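Local structure of protein-disulfide isomerase (Novosphingobium aromaticivorans, 3GMF) at residues A91-P96 / Y127-A132; N162-S167 / S171-G176. The protein probably rearranges disulfide bonds in protein substrates, using a thioredoxin-like fold. All coordinates share one frame; numbering follows the deposited sequence.

Contact 1 (A91-P96 / Y127-A132); sequences AQWIGP and YDFMAA
W93 and F129 meet as an edge-to-face aromatic pair, which accounts for nearly all of the 83 Å² buried between residues 91-96 and 127-132. The edge of the indole is directed toward the face of the phenyl ring: the centroid of the five-membered ring of W93 lies 5.5 Å from that of F129, and the planes are turned 71° against each other. Contact is made at one corner, where W93 CD1 comes to 4.1 Å from F129 CE1. The backbones stay well apart, with W93 CA and F129 CA separated by 8.1 Å, and long side chains span the gap.

The torsions explain how they do so. W93 carries CG between its backbone N and carbonyl carbon (chi1 62°), and from there the indole reaches toward helix 126-131. F129 sends CG away from its own N (chi1 -170°), out from helix 126-131. One face of the indole is also backed by the neighbouring I94, whose CB stands 3.8 Å above the W93 ring plane, toward the rim.

The pair belongs to a larger aromatic cluster in the all-helical part of the chain. The rings of F86 and F126 each meet W93 edge-to-face, F86 also meets F129, and V67 of helix 62-73 packs against the indole. R133 makes a cation-pi contact with F129.

Such a case illustrates how an indole can be buried with its one polar group satisfied: W93 NE1 donates to F86 O. Between the two segments the attraction is apolar, probably with a small electrostatic share from the C-H edge of W93 directed obliquely toward the pi face of F129, whose pi electrons are probably polarised further by the guanidinium of R133.

Contact 2 (N162-S167 / S171-G176); sequences NQYNVS and SFMIDG
The hydroxyl of S171, gripped by two partners, lies beside V166, whose CG1 packs against S171 CB at 4.1 Å. OG hydrogen-bonds to G168 O and accepts a bond from a water 3.0 Å from S171 OG; the same water takes the amide hydrogen of S167 N at 2.8 Å. The tight connection thus tied together lies in the thioredoxin fold, between helix 147-164 and strand 171-174, where enzymes of this fold characteristically carry the cis-proline loop. The strand itself is fixed to strand 17-23 by backbone bonds of S171 with F22 and of M173 with V20. Helix 147-164 stops at Y164, and N165, with positive phi, turns the chain so that V166 can face the strand and pack on F22.

Further along, Y164 and M173 form a Met-aromatic contact, their side chains crossing at about a right angle. M173 SD lies 3.9 Å from the centroid of the Y164 ring and only 7° off its normal, squarely over one face. On the opposite face Q163 CB sits 3.9 Å above the ring plane, so the phenol is held as a filling between a thioether and an aliphatic carbon. With an alanine here, M173 SD and CE would lose their aromatic platform, and the thioether would probably be set free to turn over the gap opened beside Q163. A bend at the last torsion of M173 (chi3 76°) keeps the methyl over the same face as SD, above the CD1-CE1 bond, with CE 3.4 Å from Y164 CD1 and 3.6 Å from Y164 CE1.

From the N terminus, the chain first lays down strands 7-10, 17-23 and 51-57 of the sheet, then enters a long run of helices. Contact 1 lies in that run: it closes a loop of 30 intervening residues, largely helical, and brings helix 90-93 against helix 126-131. The disulfide between C73 and C143 spans this loop, so contact 1 is nested within it along the sequence. Contact 2 opens only afterwards, closing a three-residue link as helix 147-164 returns the chain to the sheet. The two contacts are therefore in series, neither nested nor crossed, with centres 30 Å apart on opposite sides of the chain's centre.

Contact 1 (A91-P96 / Y127-A132)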
loop_
_atom_site.group_PDB
_atom_site.type_symbol
_atom_site.label_atom_id
_atom_site.label_comp_id
_atom_site.label_asym_id
_atom_site.label_seq_id
_atom_site.Cartn_x
_atom_site.Cartn_y
_atom_site.Cartn_z
ATOM N N ALA A 91 1.336 -8.355 10.768
ATOM C CA ALA A 91 1.936 -8.854 12.020
ATOM C C ALA A 91 2.801 -10.101 11.814
ATOM O O ALA A 91 3.782 -10.299 12.532
ATOM C CB ALA A 91 0.876 -9.094 13.084
ATOM N N GLN A 92 2.469 -10.903 10.804
ATOM C CA GLN A 92 3.223 -12.114 10.488
ATOM C C GLN A 92 4.574 -11.850 9.826
ATOM O O GLN A 92 5.498 -12.650 10.010
ATOM C CB GLN A 92 2.420 -13.103 9.609
ATOM C CG GLN A 92 0.884 -13.098 9.740
ATOM C CD GLN A 92 0.365 -13.134 11.173
ATOM O OE1 GLN A 92 0.780 -13.965 11.986
ATOM N NE2 GLN A 92 -0.566 -12.228 11.480
ATOM N N TRP A 93 4.701 -10.768 9.043
ATOM C CA TRP A 93 5.953 -10.529 8.321
ATOM C C TRP A 93 6.793 -9.368 8.848
ATOM O O TRP A 93 7.982 -9.299 8.557
ATOM C CB TRP A 93 5.772 -10.388 6.783
ATOM C CG TRP A 93 4.898 -9.210 6.339
ATOM C CD1 TRP A 93 3.571 -9.263 6.004
ATOM C CD2 TRP A 93 5.289 -7.831 6.190
ATOM N NE1 TRP A 93 3.113 -8.015 5.642
ATOM C CE2 TRP A 93 4.136 -7.113 5.771
ATOM C CE3 TRP A 93 6.493 -7.132 6.382
ATOM C CZ2 TRP A 93 4.153 -5.728 5.534
ATOM C CZ3 TRP A 93 6.508 -5.752 6.149
ATOM C CH2 TRP A 93 5.342 -5.070 5.730
ATOM N N ILE A 94 6.198 -8.482 9.632
ATOM C CA ILE A 94 6.912 -7.209 9.938
ATOM C C ILE A 94 7.834 -7.308 11.169
ATOM O O ILE A 94 8.514 -6.343 11.539
ATOM C CB ILE A 94 5.924 -6.010 10.036
ATOM C CG1 ILE A 94 6.614 -4.681 9.685
ATOM C CG2 ILE A 94 5.263 -5.960 11.401
ATOM C CD1 ILE A 94 5.662 -3.512 9.450
ATOM N N GLY A 95 7.880 -8.490 11.791
ATOM C CA GLY A 95 8.663 -8.685 13.016
ATOM C C GLY A 95 10.091 -8.154 12.988
ATOM O O GLY A 95 10.531 -7.553 13.977
ATOM N N PRO A 96 10.836 -8.374 11.874
ATOM C CA PRO A 96 12.208 -7.836 11.834
ATOM C C PRO A 96 12.335 -6.321 11.976
ATOM O O PRO A 96 13.418 -5.849 12.300
ATOM C CB PRO A 96 12.725 -8.275 10.471
ATOM C CG PRO A 96 11.937 -9.529 10.166
ATOM C CD PRO A 96 10.572 -9.217 10.688
ATOM N N TYR A 127 11.080 -13.835 0.075
ATOM C CA TYR A 127 11.215 -14.957 -0.856
ATOM C C TYR A 127 10.263 -16.089 -0.466
ATOM O O TYR A 127 9.497 -16.547 -1.309
ATOM C CB TYR A 127 12.675 -15.424 -0.951
ATOM C CG TYR A 127 13.624 -14.323 -1.371
ATOM C CD1 TYR A 127 13.746 -13.953 -2.710
ATOM C CD2 TYR A 127 14.389 -13.639 -0.422
ATOM C CE1 TYR A 127 14.604 -12.923 -3.101
ATOM C CE2 TYR A 127 15.257 -12.612 -0.802
ATOM C CZ TYR A 127 15.356 -12.261 -2.147
ATOM O OH TYR A 127 16.221 -11.253 -2.516
ATOM N N ASP A 128 10.281 -16.484 0.813
ATOM C CA ASP A 128 9.354 -17.494 1.350
ATOM C C ASP A 128 7.886 -17.049 1.327
ATOM O O ASP A 128 7.013 -17.822 0.926
ATOM C CB ASP A 128 9.760 -17.915 2.776
ATOM C CG ASP A 128 11.019 -18.788 2.807
ATOM O OD1 ASP A 128 11.566 -19.129 1.736
ATOM O OD2 ASP A 128 11.472 -19.131 3.922
ATOM N N PHE A 129 7.620 -15.806 1.746
ATOM C CA PHE A 129 6.276 -15.228 1.708
ATOM C C PHE A 129 5.655 -15.295 0.298
ATOM O O PHE A 129 4.489 -15.671 0.132
ATOM C CB PHE A 129 6.309 -13.760 2.210
ATOM C CG PHE A 129 4.946 -13.154 2.445
ATOM C CD1 PHE A 129 4.324 -13.270 3.685
ATOM C CD2 PHE A 129 4.295 -12.441 1.438
ATOM C CE1 PHE A 129 3.070 -12.707 3.913
ATOM C CE2 PHE A 129 3.046 -11.885 1.656
ATOM C CZ PHE A 129 2.431 -12.012 2.896
ATOM N N MET A 130 6.436 -14.939 -0.713
ATOM C CA MET A 130 5.928 -14.888 -2.087
ATOM C C MET A 130 5.935 -16.245 -2.800
ATOM O O MET A 130 5.128 -16.474 -3.711
ATOM C CB MET A 130 6.661 -13.816 -2.885
ATOM C CG MET A 130 6.267 -12.398 -2.443
ATOM S SD MET A 130 4.494 -12.050 -2.442
ATOM C CE MET A 130 4.077 -12.327 -4.161
ATOM N N ALA A 131 6.831 -17.130 -2.378
ATOM C CA ALA A 131 6.869 -18.519 -2.872
ATOM C C ALA A 131 5.600 -19.248 -2.465
ATOM O O ALA A 131 5.039 -20.015 -3.249
ATOM C CB ALA A 131 8.084 -19.250 -2.341
ATOM N N ALA A 132 5.137 -18.977 -1.246
ATOM C CA ALA A 132 3.876 -19.524 -0.745
ATOM C C ALA A 132 2.648 -18.963 -1.485
ATOM O O ALA A 132 1.524 -19.408 -1.259
ATOM C CB ALA A 132 3.765 -19.294 0.759
#

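Contact 2 (N162-S167 / S171-G176)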
loop_
_atom_site.group_PDB
_atom_site.type_symbol
_atom_site.label_atom_id
_atom_site.label_comp_id
_atom_site.label_asym_id
_atom_site.label_seq_id
_atom_site.Cartn_x
_atom_site.Cartn_y
_atom_site.Cartn_z
ATOM N N ASN A 162 3.700 16.680 -1.731
ATOM C CA ASN A 162 3.730 18.059 -2.236
ATOM C C ASN A 162 2.350 18.686 -2.459
ATOM O O ASN A 162 2.093 19.791 -1.979
ATOM C CB ASN A 162 4.522 18.150 -3.531
ATOM C CG ASN A 162 4.604 19.582 -4.040
ATOM O OD1 ASN A 162 4.946 20.491 -3.288
ATOM N ND2 ASN A 162 4.249 19.780 -5.285
ATOM N N GLN A 163 1.480 17.998 -3.188
ATOM C CA GLN A 163 0.148 18.549 -3.487
ATOM C C GLN A 163 -0.830 18.477 -2.327
ATOM O O GLN A 163 -1.649 19.384 -2.149
ATOM C CB GLN A 163 -0.473 17.898 -4.729
ATOM C CG GLN A 163 0.345 18.127 -5.986
ATOM C CD GLN A 163 -0.429 17.965 -7.271
ATOM O OE1 GLN A 163 -1.627 18.249 -7.342
ATOM N NE2 GLN A 163 0.265 17.539 -8.314
ATOM N N TYR A 164 -0.749 17.417 -1.525
ATOM C CA TYR A 164 -1.808 17.169 -0.551
ATOM C C TYR A 164 -1.393 17.232 0.900
ATOM O O TYR A 164 -2.241 17.082 1.785
ATOM C CB TYR A 164 -2.521 15.854 -0.888
ATOM C CG TYR A 164 -3.106 15.878 -2.273
ATOM C CD1 TYR A 164 -4.052 16.850 -2.628
ATOM C CD2 TYR A 164 -2.706 14.965 -3.244
ATOM C CE1 TYR A 164 -4.591 16.892 -3.901
ATOM C CE2 TYR A 164 -3.239 15.000 -4.525
ATOM C CZ TYR A 164 -4.187 15.968 -4.847
ATOM O OH TYR A 164 -4.731 16.023 -6.111
ATOM N N ASN A 165 -0.107 17.475 1.132
ATOM C CA ASN A 165 0.433 17.580 2.477
ATOM C C ASN A 165 0.238 16.288 3.254
ATOM O O ASN A 165 0.134 16.304 4.480
ATOM C CB ASN A 165 -0.214 18.747 3.225
ATOM C CG ASN A 165 -0.173 20.040 2.436
ATOM O OD1 ASN A 165 0.880 20.449 1.946
ATOM N ND2 ASN A 165 -1.322 20.692 2.307
ATOM N N VAL A 166 0.186 15.168 2.539
ATOM C CA VAL A 166 -0.023 13.876 3.207
ATOM C C VAL A 166 1.164 13.622 4.125
ATOM O O VAL A 166 2.338 13.709 3.726
ATOM C CB VAL A 166 -0.255 12.681 2.206
ATOM C CG1 VAL A 166 -0.450 11.361 2.975
ATOM C CG2 VAL A 166 -1.462 12.933 1.335
ATOM N N SER A 167 0.842 13.346 5.375
ATOM C CA SER A 167 1.842 13.113 6.382
ATOM C C SER A 167 1.628 11.777 7.116
ATOM O O SER A 167 2.424 10.842 6.983
ATOM C CB SER A 167 1.794 14.288 7.364
ATOM O OG SER A 167 2.749 14.127 8.371
ATOM N N SER A 171 -4.315 8.045 5.089
ATOM C CA SER A 171 -5.055 9.290 4.899
ATOM C C SER A 171 -5.981 9.111 3.707
ATOM O O SER A 171 -5.780 8.210 2.884
ATOM C CB SER A 171 -4.100 10.470 4.685
ATOM O OG SER A 171 -3.365 10.765 5.867
ATOM N N PHE A 172 -6.985 9.985 3.594
ATOM C CA PHE A 172 -8.056 9.778 2.627
ATOM C C PHE A 172 -8.462 11.071 1.957
ATOM O O PHE A 172 -8.415 12.121 2.578
ATOM C CB PHE A 172 -9.279 9.164 3.335
ATOM C CG PHE A 172 -8.953 7.918 4.101
ATOM C CD1 PHE A 172 -8.748 6.717 3.418
ATOM C CD2 PHE A 172 -8.817 7.951 5.490
ATOM C CE1 PHE A 172 -8.406 5.573 4.114
ATOM C CE2 PHE A 172 -8.493 6.778 6.211
ATOM C CZ PHE A 172 -8.311 5.608 5.520
ATOM N N MET A 173 -8.860 10.975 0.689
ATOM C CA MET A 173 -9.605 12.066 0.044
ATOM C C MET A 173 -10.927 11.562 -0.512
ATOM O O MET A 173 -11.030 10.422 -0.984
ATOM C CB MET A 173 -8.846 12.789 -1.105
ATOM C CG MET A 173 -7.320 12.763 -1.162
ATOM S SD MET A 173 -6.814 13.904 -2.530
ATOM C CE MET A 173 -7.069 15.474 -1.749
ATOM N N ILE A 174 -11.954 12.407 -0.443
ATOM C CA ILE A 174 -13.212 12.086 -1.122
ATOM C C ILE A 174 -13.490 13.217 -2.093
ATOM O O ILE A 174 -13.454 14.399 -1.718
ATOM C CB ILE A 174 -14.403 11.857 -0.163
ATOM C CG1 ILE A 174 -14.177 10.635 0.734
ATOM C CG2 ILE A 174 -15.680 11.643 -0.963
ATOM C CD1 ILE A 174 -15.259 10.418 1.764
ATOM N N ASP A 175 -13.686 12.843 -3.358
ATOM C CA ASP A 175 -13.987 13.781 -4.431
ATOM C C ASP A 175 -13.055 15.009 -4.385
ATOM O O ASP A 175 -13.513 16.148 -4.426
ATOM C CB ASP A 175 -15.488 14.163 -4.399
ATOM C CG ASP A 175 -16.424 12.934 -4.429
ATOM O OD1 ASP A 175 -16.010 11.850 -4.911
ATOM O OD2 ASP A 175 -17.592 13.056 -3.980
ATOM N N GLY A 176 -11.749 14.755 -4.238
ATOM C CA GLY A 176 -10.726 15.801 -4.224
ATOM C C GLY A 176 -10.414 16.555 -2.931
ATOM O O GLY A 176 -9.515 17.391 -2.910
HETATM O O HOH W 1 -1.764 13.284 6.295
#